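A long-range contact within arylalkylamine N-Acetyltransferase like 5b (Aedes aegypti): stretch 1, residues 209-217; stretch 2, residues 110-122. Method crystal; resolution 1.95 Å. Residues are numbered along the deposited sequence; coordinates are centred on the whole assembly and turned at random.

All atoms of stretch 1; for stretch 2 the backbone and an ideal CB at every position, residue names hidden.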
# COMPACT_ATOMS: atom_id res chain seq x y z
N VAL A 209 -4.58 10.59 -9.56
CA VAL A 209 -3.27 10.11 -9.98
C VAL A 209 -2.60 9.31 -8.87
O VAL A 209 -2.72 9.65 -7.69
CB VAL A 209 -2.35 11.30 -10.33
CG1 VAL A 209 -0.98 10.81 -10.74
CG2 VAL A 209 -2.96 12.15 -11.44
N ILE A 210 -1.88 8.26 -9.26
CA ILE A 210 -1.12 7.46 -8.32
C ILE A 210 0.35 7.82 -8.43
O ILE A 210 0.88 7.91 -9.54
CB ILE A 210 -1.27 5.96 -8.62
CG1 ILE A 210 -2.74 5.59 -8.76
CG2 ILE A 210 -0.57 5.13 -7.54
CD1 ILE A 210 -2.97 4.14 -9.08
N LYS A 211 1.02 8.05 -7.31
CA LYS A 211 2.43 8.43 -7.37
C LYS A 211 3.32 7.45 -6.61
O LYS A 211 3.12 7.23 -5.43
CB LYS A 211 2.64 9.84 -6.82
CG LYS A 211 1.88 10.94 -7.56
CD LYS A 211 2.72 12.22 -7.59
CE LYS A 211 1.96 13.41 -8.17
NZ LYS A 211 0.87 13.87 -7.26
N THR A 212 4.30 6.88 -7.30
CA THR A 212 5.28 6.03 -6.65
C THR A 212 6.45 6.88 -6.15
O THR A 212 7.13 7.56 -6.94
CB THR A 212 5.80 4.94 -7.62
OG1 THR A 212 4.68 4.21 -8.16
CG2 THR A 212 6.73 3.97 -6.90
N CYS A 213 6.67 6.87 -4.84
CA CYS A 213 7.75 7.67 -4.25
C CYS A 213 8.76 6.79 -3.54
O CYS A 213 8.45 5.66 -3.14
CB CYS A 213 7.17 8.74 -3.31
SG CYS A 213 5.77 9.65 -4.00
N VAL A 214 9.98 7.31 -3.37
CA VAL A 214 11.10 6.50 -2.89
C VAL A 214 12.17 7.33 -2.16
O VAL A 214 12.36 8.51 -2.45
CB VAL A 214 11.78 5.75 -4.06
CG1 VAL A 214 12.34 6.75 -5.07
CG2 VAL A 214 12.89 4.84 -3.55
N LYS A 215 12.88 6.69 -1.24
CA LYS A 215 13.90 7.35 -0.45
C LYS A 215 14.98 6.35 -0.01
O LYS A 215 14.67 5.23 0.42
CB LYS A 215 13.25 8.04 0.75
CG LYS A 215 14.12 8.21 1.97
CD LYS A 215 13.45 9.16 2.97
CE LYS A 215 13.97 8.91 4.38
NZ LYS A 215 13.66 10.04 5.31
N LEU A 216 16.25 6.73 -0.18
CA LEU A 216 17.35 5.92 0.32
C LEU A 216 17.32 6.00 1.83
O LEU A 216 16.99 7.04 2.41
CB LEU A 216 18.70 6.43 -0.21
CG LEU A 216 19.46 5.45 -1.10
CD1 LEU A 216 18.74 5.27 -2.44
CD2 LEU A 216 20.90 5.89 -1.33
N LEU A 217 17.67 4.89 2.47
CA LEU A 217 17.69 4.85 3.93
C LEU A 217 19.13 4.84 4.45
O LEU A 217 20.07 4.46 3.73
CB LEU A 217 16.89 3.65 4.45
CG LEU A 217 15.40 3.66 4.13
CD1 LEU A 217 14.80 2.26 4.22
CD2 LEU A 217 14.64 4.63 5.03
OXT LEU A 217 19.38 5.23 5.60
N UNK A 110 2.44 -3.16 -12.87
CA UNK A 110 2.84 -2.09 -13.80
C UNK A 110 3.48 -0.93 -13.04
O UNK A 110 4.51 -0.39 -13.45
CB UNK A 110 1.63 -1.59 -14.60
N UNK A 111 2.86 -0.56 -11.92
CA UNK A 111 3.39 0.52 -11.10
C UNK A 111 4.82 0.19 -10.68
O UNK A 111 5.73 1.03 -10.80
CB UNK A 111 2.51 0.76 -9.87
N UNK A 112 5.01 -1.05 -10.23
CA UNK A 112 6.31 -1.45 -9.70
C UNK A 112 7.35 -1.50 -10.81
O UNK A 112 8.50 -1.07 -10.65
CB UNK A 112 6.21 -2.81 -9.00
N UNK A 113 6.94 -2.02 -11.96
CA UNK A 113 7.83 -2.20 -13.11
C UNK A 113 8.27 -0.84 -13.64
O UNK A 113 9.42 -0.65 -13.99
CB UNK A 113 7.14 -3.01 -14.21
N UNK A 114 7.34 0.11 -13.66
CA UNK A 114 7.63 1.44 -14.17
C UNK A 114 8.55 2.19 -13.23
O UNK A 114 9.47 2.89 -13.66
CB UNK A 114 6.34 2.23 -14.38
N UNK A 115 8.28 2.06 -11.93
CA UNK A 115 9.10 2.75 -10.94
C UNK A 115 10.51 2.21 -10.98
O UNK A 115 11.48 2.97 -10.92
CB UNK A 115 8.51 2.60 -9.54
N UNK A 116 10.63 0.88 -11.06
CA UNK A 116 11.94 0.23 -11.14
C UNK A 116 12.89 0.73 -10.05
O UNK A 116 14.04 1.05 -10.33
CB UNK A 116 12.56 0.47 -12.52
N UNK A 117 12.42 0.79 -8.80
CA UNK A 117 13.24 1.32 -7.71
C UNK A 117 14.62 0.65 -7.61
O UNK A 117 15.66 1.34 -7.55
CB UNK A 117 12.50 1.15 -6.38
N UNK A 118 14.63 -0.67 -7.63
CA UNK A 118 15.88 -1.41 -7.46
C UNK A 118 16.90 -1.09 -8.56
O UNK A 118 18.10 -0.95 -8.30
CB UNK A 118 15.59 -2.91 -7.44
N UNK A 119 16.41 -0.96 -9.79
CA UNK A 119 17.29 -0.68 -10.92
C UNK A 119 17.78 0.76 -10.91
O UNK A 119 18.95 1.03 -11.20
CB UNK A 119 16.57 -0.97 -12.24
N UNK A 120 16.88 1.68 -10.59
CA UNK A 120 17.23 3.09 -10.57
C UNK A 120 18.25 3.42 -9.48
O UNK A 120 19.10 4.28 -9.67
CB UNK A 120 15.97 3.93 -10.37
N UNK A 121 18.16 2.73 -8.34
CA UNK A 121 19.04 3.11 -7.23
C UNK A 121 20.18 2.14 -6.94
O UNK A 121 21.04 2.42 -6.09
CB UNK A 121 18.20 3.27 -5.96
N UNK A 122 20.21 1.03 -7.67
CA UNK A 122 21.26 0.04 -7.52
C UNK A 122 21.07 -0.85 -6.30
O UNK A 122 22.01 -1.05 -5.53
CB UNK A 122 22.62 0.74 -7.44

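Stretch 1 is a strand, and Ile210, Thr212 and Val214 point their CA-to-CB bonds toward stretch 2. Stretch 2 is helical, with a break at 116. Strand and helices run in broadly the same direction, 48° apart for the first helix and 46° for the second.

Position 110 has helical angles, and its ideal CB has nothing of stretch 1 within reach. Many side chains would suit. It is Leu110, which makes no contact with the strand.

Position 111 points toward the strand. Its ideal CB lies 4.4 Å from Thr212 OG1, and the Ile210 side chain is also on this side. A branched aliphatic residue or methionine would suit. The residue is Leu111. Its CD2 comes 4.1 Å from Ile210 CG2, an apolar contact. Its backbone also takes part: a water donates to Leu111 O at 2.7 Å and to Thr212 OG1 at 2.7 Å. The carbonyl and hydroxyl are 4.3 Å apart (Leu111 O to Thr212 OG1), and the water bridges them.

Position 112 points away, and 113 is out of reach, so stretch 1 restricts neither. Polar or charged helix formers would fit. They are Glu112 and Arg113.

Position 114 points sideways, with no strand atom close. Small or polar residues are as likely as long ones. Thr114 is found, and its OG1 donates to Leu110 O at 3.0 Å, a bond back along its own helix.

Position 115 points toward the strand where the backbones are close: its CA is 6.6 Å from Thr212 CA. The ideal CB is already 3.5 Å from Thr212 CG2, which favours a small residue. Ala115 fits, and its CB packs on Thr212 CG2 at 3.5 Å.

Position 116 has positive phi and sits just before the second helix. Glycine or asparagine would suit the angles; aspartate, serine or threonine would suit the cap. Asp116 is present. Its OD2 accepts from the backbone N of 119 at 3.4 Å, a weak capping bond.

Position 117 points toward the strand, with its ideal CB 4.7 Å from Val214 CG2. A medium apolar residue would suit. Val117, with chi1 t, brings CG1 to 3.7 Å from Val214 CG2.

Positions 118 and 119 are out of reach, and stretch 1 gives no preference. They are Cys118 and Gly119; the glycine adopts ordinary helical angles.

Position 120 points toward the strand, but its ideal CB finds nothing within 5.5 Å. A long or polar residue is possible. Arg120 makes no contact with stretch 1.

Position 121 points toward the strand, with its ideal CB 4.1 Å from Leu216 CD1. Val214 is also on this side, so a large apolar or aromatic residue would suit. Tyr121 meets both. Its CD2 is 3.6 Å from Leu216 CD1, and its CZ is 3.5 Å from Val214 CG1. The hydroxyl is closer still, with OH 3.0 Å from Val214 CG1, a tight contact with a methyl group.

Position 122 leaves the helix with positive phi, which favours glycine. Gly122 is found.

Stretch 2 110-122: LLERTADVCGRYG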
# COMPACT_ATOMS: atom_id res chain seq x y z
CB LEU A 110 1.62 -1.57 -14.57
CG LEU A 110 1.78 -0.25 -15.34
CD1 LEU A 110 2.85 -0.35 -16.42
CD2 LEU A 110 0.45 0.15 -15.95
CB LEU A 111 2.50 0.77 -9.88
CG LEU A 111 1.14 1.39 -10.19
CD1 LEU A 111 0.17 1.13 -9.04
CD2 LEU A 111 1.27 2.88 -10.47
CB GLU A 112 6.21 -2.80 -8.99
CG GLU A 112 7.47 -3.16 -8.24
CD GLU A 112 7.38 -4.47 -7.47
OE1 GLU A 112 6.28 -4.83 -6.98
OE2 GLU A 112 8.43 -5.13 -7.36
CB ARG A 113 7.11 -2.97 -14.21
CG ARG A 113 8.06 -3.68 -15.17
CD ARG A 113 7.31 -4.17 -16.40
NE ARG A 113 6.30 -5.19 -16.11
CZ ARG A 113 6.56 -6.49 -15.96
NH1 ARG A 113 5.57 -7.34 -15.71
NH2 ARG A 113 7.80 -6.94 -16.03
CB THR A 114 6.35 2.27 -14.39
OG1 THR A 114 5.52 1.64 -15.38
CG2 THR A 114 6.70 3.67 -14.86
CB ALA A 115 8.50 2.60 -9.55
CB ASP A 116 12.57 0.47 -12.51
CG ASP A 116 13.82 -0.37 -12.74
OD1 ASP A 116 14.66 0.03 -13.57
OD2 ASP A 116 13.96 -1.42 -12.06
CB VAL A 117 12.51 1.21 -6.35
CG1 VAL A 117 13.46 1.59 -5.22
CG2 VAL A 117 11.29 2.10 -6.35
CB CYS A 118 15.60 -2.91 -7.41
SG CYS A 118 14.62 -3.43 -5.95
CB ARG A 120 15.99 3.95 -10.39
CG ARG A 120 15.16 4.05 -11.66
CD ARG A 120 14.07 5.07 -11.53
NE ARG A 120 13.14 4.98 -12.65
CZ ARG A 120 12.02 5.68 -12.74
NH1 ARG A 120 11.69 6.52 -11.76
NH2 ARG A 120 11.23 5.54 -13.79
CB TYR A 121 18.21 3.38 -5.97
CG TYR A 121 17.25 4.53 -6.16
CD1 TYR A 121 16.00 4.34 -6.74
CD2 TYR A 121 17.60 5.81 -5.78
CE1 TYR A 121 15.13 5.40 -6.93
CE2 TYR A 121 16.73 6.88 -5.95
CZ TYR A 121 15.50 6.67 -6.53
OH TYR A 121 14.64 7.73 -6.70
O HOH W 1 5.14 3.64 -10.80
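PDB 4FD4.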